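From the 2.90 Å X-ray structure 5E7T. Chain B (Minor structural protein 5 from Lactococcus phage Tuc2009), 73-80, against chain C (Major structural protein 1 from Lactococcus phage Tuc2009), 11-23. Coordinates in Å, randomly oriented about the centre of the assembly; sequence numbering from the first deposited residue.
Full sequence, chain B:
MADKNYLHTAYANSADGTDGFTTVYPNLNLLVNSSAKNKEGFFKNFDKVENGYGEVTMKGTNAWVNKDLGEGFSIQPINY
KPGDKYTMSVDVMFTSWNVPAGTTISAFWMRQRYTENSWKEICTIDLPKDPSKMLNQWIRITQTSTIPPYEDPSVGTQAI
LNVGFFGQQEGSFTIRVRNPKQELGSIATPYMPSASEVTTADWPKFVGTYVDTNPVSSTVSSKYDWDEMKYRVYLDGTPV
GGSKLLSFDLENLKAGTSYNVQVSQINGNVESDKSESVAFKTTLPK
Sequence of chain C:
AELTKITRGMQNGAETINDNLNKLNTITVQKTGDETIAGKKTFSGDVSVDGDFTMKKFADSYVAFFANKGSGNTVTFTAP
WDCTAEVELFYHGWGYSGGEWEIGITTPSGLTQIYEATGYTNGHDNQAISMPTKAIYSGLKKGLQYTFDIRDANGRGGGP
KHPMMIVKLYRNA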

ATOM      1  N   PHE B  73       0.877  34.543 -33.756  1.00 62.30           N
ATOM      2  CA  PHE B  73       0.947  33.683 -34.939  1.00 61.94           C
ATOM      3  C   PHE B  73       0.853  32.229 -34.498  1.00 69.90           C
ATOM      4  O   PHE B  73       1.698  31.761 -33.746  1.00 69.92           O
ATOM      5  N   SER B  74      -0.255  31.559 -34.886  1.00 69.25           N
ATOM      6  CA  SER B  74      -0.600  30.181 -34.544  1.00 70.21           C
ATOM      7  C   SER B  74       0.585  29.232 -34.671  1.00 78.90           C
ATOM      8  O   SER B  74       0.866  28.443 -33.750  1.00 80.25           O
ATOM      9  N   ILE B  75       1.264  29.314 -35.840  1.00 75.06           N
ATOM     10  CA  ILE B  75       2.369  28.441 -36.205  1.00 74.90           C
ATOM     11  C   ILE B  75       3.563  29.196 -36.817  1.00 78.03           C
ATOM     12  O   ILE B  75       3.401  30.181 -37.545  1.00 77.63           O
ATOM     13  N   GLN B  76       4.760  28.691 -36.515  1.00 73.28           N
ATOM     14  CA  GLN B  76       6.034  29.239 -36.935  1.00 72.10           C
ATOM     15  C   GLN B  76       6.181  29.301 -38.437  1.00 72.93           C
ATOM     16  O   GLN B  76       5.813  28.345 -39.117  1.00 71.79           O
ATOM     17  N   PRO B  77       6.718  30.425 -38.965  1.00 67.91           N
ATOM     18  CA  PRO B  77       6.794  30.595 -40.419  1.00 66.61           C
ATOM     19  C   PRO B  77       7.658  29.599 -41.174  1.00 70.44           C
ATOM     20  O   PRO B  77       7.543  29.493 -42.386  1.00 72.62           O
ATOM     21  N   ILE B  78       8.462  28.827 -40.495  1.00 65.67           N
ATOM     22  CA  ILE B  78       9.275  27.851 -41.219  1.00 66.31           C
ATOM     23  C   ILE B  78       8.485  26.577 -41.567  1.00 70.96           C
ATOM     24  O   ILE B  78       9.063  25.601 -42.054  1.00 71.66           O
ATOM     25  N   ASN B  79       7.181  26.576 -41.259  1.00 65.97           N
ATOM     26  CA  ASN B  79       6.285  25.465 -41.526  1.00 64.51           C
ATOM     27  C   ASN B  79       5.583  25.701 -42.829  1.00 68.08           C
ATOM     28  O   ASN B  79       5.155  24.740 -43.466  1.00 69.40           O
ATOM     29  N   TYR B  80       5.481  26.972 -43.245  1.00 62.66           N
ATOM     30  CA  TYR B  80       4.858  27.343 -44.516  1.00 61.60           C
ATOM     31  C   TYR B  80       5.753  26.808 -45.675  1.00 67.29           C
ATOM     32  O   TYR B  80       6.977  26.919 -45.578  1.00 70.48           O
TER
ATOM     33  N   GLN C  11      -6.679  21.602 -35.918  1.00 59.06           N
ATOM     34  CA  GLN C  11      -6.160  22.112 -37.163  1.00 58.16           C
ATOM     35  C   GLN C  11      -4.722  22.451 -36.874  1.00 64.98           C
ATOM     36  O   GLN C  11      -4.379  22.864 -35.760  1.00 67.41           O
ATOM     37  N   ASN C  12      -3.889  22.280 -37.881  1.00 60.41           N
ATOM     38  CA  ASN C  12      -2.461  22.562 -37.846  1.00 59.99           C
ATOM     39  C   ASN C  12      -1.713  21.657 -36.895  1.00 63.94           C
ATOM     40  O   ASN C  12      -0.752  22.091 -36.253  1.00 65.28           O
ATOM     41  N   GLY C  13      -2.137  20.392 -36.858  1.00 58.27           N
ATOM     42  CA  GLY C  13      -1.571  19.348 -36.012  1.00 56.45           C
ATOM     43  C   GLY C  13      -0.096  19.134 -36.247  1.00 58.99           C
ATOM     44  O   GLY C  13       0.670  19.183 -35.295  1.00 60.62           O
ATOM     45  N   ALA C  14       0.322  18.933 -37.520  1.00 52.33           N
ATOM     46  CA  ALA C  14       1.705  18.689 -37.888  1.00 50.71           C
ATOM     47  C   ALA C  14       2.599  19.842 -37.496  1.00 56.36           C
ATOM     48  O   ALA C  14       3.644  19.625 -36.882  1.00 58.49           O
ATOM     49  N   GLU C  15       2.179  21.070 -37.779  1.00 51.54           N
ATOM     50  CA  GLU C  15       2.985  22.257 -37.456  1.00 52.24           C
ATOM     51  C   GLU C  15       3.056  22.494 -35.967  1.00 58.08           C
ATOM     52  O   GLU C  15       4.145  22.804 -35.475  1.00 59.03           O
ATOM     53  N   THR C  16       1.913  22.315 -35.237  1.00 51.88           N
ATOM     54  CA  THR C  16       1.920  22.512 -33.792  1.00 51.65           C
ATOM     55  C   THR C  16       2.825  21.483 -33.131  1.00 56.98           C
ATOM     56  O   THR C  16       3.590  21.858 -32.244  1.00 59.47           O
ATOM     57  N   ILE C  17       2.811  20.209 -33.607  1.00 52.60           N
ATOM     58  CA  ILE C  17       3.702  19.152 -33.086  1.00 52.41           C
ATOM     59  C   ILE C  17       5.161  19.563 -33.381  1.00 59.66           C
ATOM     60  O   ILE C  17       6.018  19.502 -32.492  1.00 60.14           O
ATOM     61  N   ASN C  18       5.415  20.049 -34.609  1.00 56.19           N
ATOM     62  CA  ASN C  18       6.748  20.470 -35.023  1.00 56.51           C
ATOM     63  C   ASN C  18       7.262  21.596 -34.170  1.00 62.26           C
ATOM     64  O   ASN C  18       8.395  21.527 -33.711  1.00 63.30           O
ATOM     65  N   ASP C  19       6.426  22.621 -33.933  1.00 58.81           N
ATOM     66  CA  ASP C  19       6.794  23.787 -33.143  1.00 59.64           C
ATOM     67  C   ASP C  19       7.083  23.369 -31.711  1.00 62.45           C
ATOM     68  O   ASP C  19       8.067  23.835 -31.134  1.00 62.90           O
ATOM     69  N   ASN C  20       6.261  22.461 -31.161  1.00 56.86           N
ATOM     70  CA  ASN C  20       6.437  21.982 -29.791  1.00 57.05           C
ATOM     71  C   ASN C  20       7.732  21.180 -29.604  1.00 62.76           C
ATOM     72  O   ASN C  20       8.438  21.378 -28.609  1.00 63.18           O
ATOM     73  N   LEU C  21       8.076  20.334 -30.598  1.00 58.71           N
ATOM     74  CA  LEU C  21       9.307  19.567 -30.598  1.00 58.41           C
ATOM     75  C   LEU C  21      10.483  20.530 -30.725  1.00 65.98           C
ATOM     76  O   LEU C  21      11.468  20.393 -29.993  1.00 67.36           O
ATOM     77  N   ASN C  22      10.354  21.552 -31.596  1.00 62.60           N
ATOM     78  CA  ASN C  22      11.396  22.559 -31.773  1.00 62.75           C
ATOM     79  C   ASN C  22      11.573  23.414 -30.511  1.00 68.36           C
ATOM     80  O   ASN C  22      12.708  23.690 -30.148  1.00 68.57           O
ATOM     81  N   LYS C  23      10.461  23.770 -29.809  1.00 65.58           N
ATOM     82  CA  LYS C  23      10.479  24.564 -28.569  1.00 65.81           C
ATOM     83  C   LYS C  23      11.258  23.809 -27.542  1.00 69.36           C
ATOM     84  O   LYS C  23      12.248  24.337 -27.048  1.00 70.24           O
TER

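The strongest polar contacts between the stretches converge on one carboxylate, that of Asp C19. Its CA-to-CB bond points toward chain B, and with chi1 at -68° (m) and chi2 at -14° the two oxygens reach separate donors. Gln B76 N donates to Asp C19 OD2 at 3.0 Å with an N-H...acceptor angle of 168°, a nearly linear hydrogen bond. The second bond, from Asn B79 ND2 to Asp C19 OD1, is shorter at 2.8 Å, yet its angle of 121° makes it weak: the amide hydrogen points well off the line to the oxygen. One donor is a backbone amide and the other a side-chain amide, so a single acidic residue of the helix ties together two positions of a segment that has no regular helix or strand. The side chain of Gln B76 leaves sideways, and Gln B76 CB comes within 3.3 Å of Asp C19 OD1; its chi1 is -69° (m).

The placement of Asn B79 is supported from within its own chain. Its backbone N donates to Gln B76 O at 3.1 Å, and its side-chain ND2 makes a weak bond to the same Gln B76 O at 3.4 Å, with an angle of 153°. These bonds accompany a turn in which the Gln B76 amide and the Asn B79 side chain both face Asp C19. Asn B79 points toward the helix with chi1 at -87° (m) and chi2 at -71°. Its OD1 lies 3.6 Å from Glu C15 CG and 3.4 Å from Asn C18 ND2; the geometry of the latter pair does not settle whether a hydrogen bond forms.

Packing extends from this polar centre mainly through Ile B75, which has 77 Å² covered by the helix stretch, the largest covered area of any residue here. Its CA-to-CB bond points toward chain C, and chi1 at 53° (p) with chi2 at 158° (t) sets CG2 among three side chains: 3.7 Å from Glu C15 CB, 3.9 Å from Thr C16 OG1 and 4.1 Å from Asn C12 CB. Thr C16 OG1 also donates to Asn C12 O at 2.7 Å, so this hydroxyl already has a partner inside its own stretch. Glu C15, with chi1 at -53° (m) and chi2 at 92°, between wells, packs both CB and CG on Ile B75, and its CG also approaches Asn B79 OD1. Glu C15 OE2, though hydrogen-bonded elsewhere in the structure, still lies 4.1 Å from Ile B75 CD1.

Further out, the contacts loosen. Ile B78 starts sideways, but with chi1 at 58° (p) and chi2 at 101°, between wells, its end comes nearer: CD1 lies 4.3 Å from Asn C18 ND2 and 4.2 Å from Asn C22 ND2. Pro B77 and Tyr B80 direct their CA-to-CB bonds away and make no contact. Within the helix, Glu C15, Thr C16, Asn C18, Asp C19 and Asn C22 touch chain B, a spacing that fits one face of a helix; Asn C12, just before it, adds a further contact. Together the two stretches bury 404 Å², summed over both sides.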

ATOM      1  CB  PHE B  73       2.178  33.976 -35.805  1.00 63.13           C
ATOM      2  CG  PHE B  73       2.063  35.235 -36.640  1.00 63.23           C
ATOM      3  CD1 PHE B  73       2.421  36.469 -36.118  1.00 65.15           C
ATOM      4  CD2 PHE B  73       1.632  35.178 -37.959  1.00 65.42           C
ATOM      5  CE1 PHE B  73       2.330  37.629 -36.893  1.00 66.04           C
ATOM      6  CE2 PHE B  73       1.555  36.336 -38.739  1.00 67.85           C
ATOM      7  CZ  PHE B  73       1.885  37.561 -38.192  1.00 65.66           C
ATOM      8  CB  SER B  74      -1.709  29.684 -35.459  1.00 71.11           C
ATOM      9  OG  SER B  74      -2.815  29.219 -34.709  1.00 82.96           O
ATOM     10  CB  ILE B  75       1.855  27.294 -37.117  1.00 77.25           C
ATOM     11  CG1 ILE B  75       1.069  27.848 -38.339  1.00 75.78           C
ATOM     12  CG2 ILE B  75       1.020  26.285 -36.278  1.00 77.73           C
ATOM     13  CD1 ILE B  75       0.978  26.971 -39.448  1.00 77.92           C
ATOM     14  CB  GLN B  76       7.185  28.483 -36.274  1.00 74.32           C
ATOM     15  CG  GLN B  76       7.276  28.724 -34.768  1.00 77.78           C
ATOM     16  CD  GLN B  76       7.315  30.189 -34.439  1.00 82.19           C
ATOM     17  OE1 GLN B  76       8.258  30.894 -34.798  1.00 72.18           O
ATOM     18  NE2 GLN B  76       6.233  30.694 -33.850  1.00 80.76           N
ATOM     19  CB  PRO B  77       7.299  32.027 -40.576  1.00 68.39           C
ATOM     20  CG  PRO B  77       7.947  32.362 -39.309  1.00 73.33           C
ATOM     21  CD  PRO B  77       7.187  31.641 -38.268  1.00 69.33           C
ATOM     22  CB  ILE B  78      10.586  27.560 -40.456  1.00 70.21           C
ATOM     23  CG1 ILE B  78      10.309  27.031 -39.038  1.00 69.29           C
ATOM     24  CG2 ILE B  78      11.470  28.811 -40.443  1.00 71.62           C
ATOM     25  CD1 ILE B  78      10.447  25.574 -38.919  1.00 72.66           C
ATOM     26  CB  ASN B  79       5.283  25.309 -40.413  1.00 60.67           C
ATOM     27  CG  ASN B  79       5.786  24.451 -39.302  1.00 73.05           C
ATOM     28  OD1 ASN B  79       5.932  23.220 -39.426  1.00 75.68           O
ATOM     29  ND2 ASN B  79       6.050  25.087 -38.194  1.00 60.46           N
ATOM     30  CB  TYR B  80       4.701  28.882 -44.603  1.00 61.49           C
ATOM     31  CG  TYR B  80       4.058  29.624 -43.430  1.00 61.05           C
ATOM     32  CD1 TYR B  80       3.057  29.033 -42.666  1.00 62.53           C
ATOM     33  CD2 TYR B  80       4.339  30.973 -43.194  1.00 60.64           C
ATOM     34  CE1 TYR B  80       2.412  29.736 -41.643  1.00 63.88           C
ATOM     35  CE2 TYR B  80       3.675  31.696 -42.200  1.00 60.10           C
ATOM     36  CZ  TYR B  80       2.715  31.074 -41.422  1.00 69.48           C
ATOM     37  OH  TYR B  80       2.088  31.764 -40.403  1.00 72.02           O
TER
ATOM     38  CB  GLN C  11      -6.920  23.369 -37.607  1.00 58.94           C
ATOM     39  CG  GLN C  11      -8.326  23.093 -38.123  1.00 58.52           C
ATOM     40  CD  GLN C  11      -8.388  22.088 -39.237  1.00 73.21           C
ATOM     41  OE1 GLN C  11      -7.848  22.286 -40.330  1.00 75.38           O
ATOM     42  NE2 GLN C  11      -9.039  20.979 -38.971  1.00 56.33           N
ATOM     43  CB  ASN C  12      -2.197  24.035 -37.568  1.00 61.12           C
ATOM     44  CG  ASN C  12      -2.950  24.977 -38.490  1.00 78.43           C
ATOM     45  OD1 ASN C  12      -2.898  24.873 -39.738  1.00 73.29           O
ATOM     46  ND2 ASN C  12      -3.628  25.940 -37.879  1.00 59.47           N
ATOM     47  CB  ALA C  14       1.822  18.409 -39.368  1.00 50.45           C
ATOM     48  CB  GLU C  15       2.476  23.506 -38.166  1.00 53.33           C
ATOM     49  CG  GLU C  15       2.342  23.319 -39.660  1.00 56.77           C
ATOM     50  CD  GLU C  15       0.988  22.867 -40.137  1.00 63.07           C
ATOM     51  OE1 GLU C  15       0.301  22.133 -39.393  1.00 71.05           O
ATOM     52  OE2 GLU C  15       0.598  23.276 -41.251  1.00 58.82           O
ATOM     53  CB  THR C  16       0.510  22.578 -33.222  1.00 58.33           C
ATOM     54  OG1 THR C  16      -0.300  23.492 -33.977  1.00 57.02           O
ATOM     55  CG2 THR C  16       0.500  23.017 -31.807  1.00 55.22           C
ATOM     56  CB  ILE C  17       3.359  17.730 -33.620  1.00 53.32           C
ATOM     57  CG1 ILE C  17       1.985  17.270 -33.132  1.00 52.59           C
ATOM     58  CG2 ILE C  17       4.419  16.707 -33.183  1.00 54.49           C
ATOM     59  CD1 ILE C  17       1.400  16.156 -33.909  1.00 59.99           C
ATOM     60  CB  ASN C  18       6.754  20.888 -36.483  1.00 53.79           C
ATOM     61  CG  ASN C  18       8.090  20.768 -37.118  1.00 68.03           C
ATOM     62  OD1 ASN C  18       8.684  19.696 -37.142  1.00 61.41           O
ATOM     63  ND2 ASN C  18       8.558  21.846 -37.716  1.00 66.05           N
ATOM     64  CB  ASP C  19       5.697  24.868 -33.189  1.00 62.06           C
ATOM     65  CG  ASP C  19       5.468  25.573 -34.523  1.00 72.89           C
ATOM     66  OD1 ASP C  19       6.328  25.441 -35.420  1.00 74.07           O
ATOM     67  OD2 ASP C  19       4.447  26.311 -34.643  1.00 76.88           O
ATOM     68  CB  ASN C  20       5.212  21.224 -29.322  1.00 51.13           C
ATOM     69  CG  ASN C  20       3.989  22.094 -29.147  1.00 64.13           C
ATOM     70  OD1 ASN C  20       4.028  23.330 -29.134  1.00 73.70           O
ATOM     71  ND2 ASN C  20       2.866  21.470 -29.005  1.00 47.76           N
ATOM     72  CB  LEU C  21       9.306  18.569 -31.748  1.00 57.16           C
ATOM     73  CG  LEU C  21       8.410  17.345 -31.593  1.00 59.98           C
ATOM     74  CD1 LEU C  21       8.274  16.640 -32.901  1.00 58.95           C
ATOM     75  CD2 LEU C  21       8.949  16.384 -30.537  1.00 62.00           C
ATOM     76  CB  ASN C  22      11.131  23.405 -33.007  1.00 58.83           C
ATOM     77  CG  ASN C  22      11.343  22.693 -34.326  1.00 77.17           C
ATOM     78  OD1 ASN C  22      12.074  21.705 -34.428  1.00 75.75           O
ATOM     79  ND2 ASN C  22      10.759  23.227 -35.394  1.00 65.15           N
ATOM     80  CB  LYS C  23       9.060  24.856 -28.045  1.00 68.25           C
ATOM     81  CG  LYS C  23       8.825  26.334 -27.681  1.00 83.51           C
ATOM     82  CD  LYS C  23       7.321  26.691 -27.514  1.00 96.84           C
ATOM     83  CE  LYS C  23       6.586  27.031 -28.798  1.00100.54           C
ATOM     84  NZ  LYS C  23       5.131  26.728 -28.698  1.00105.01           N
TER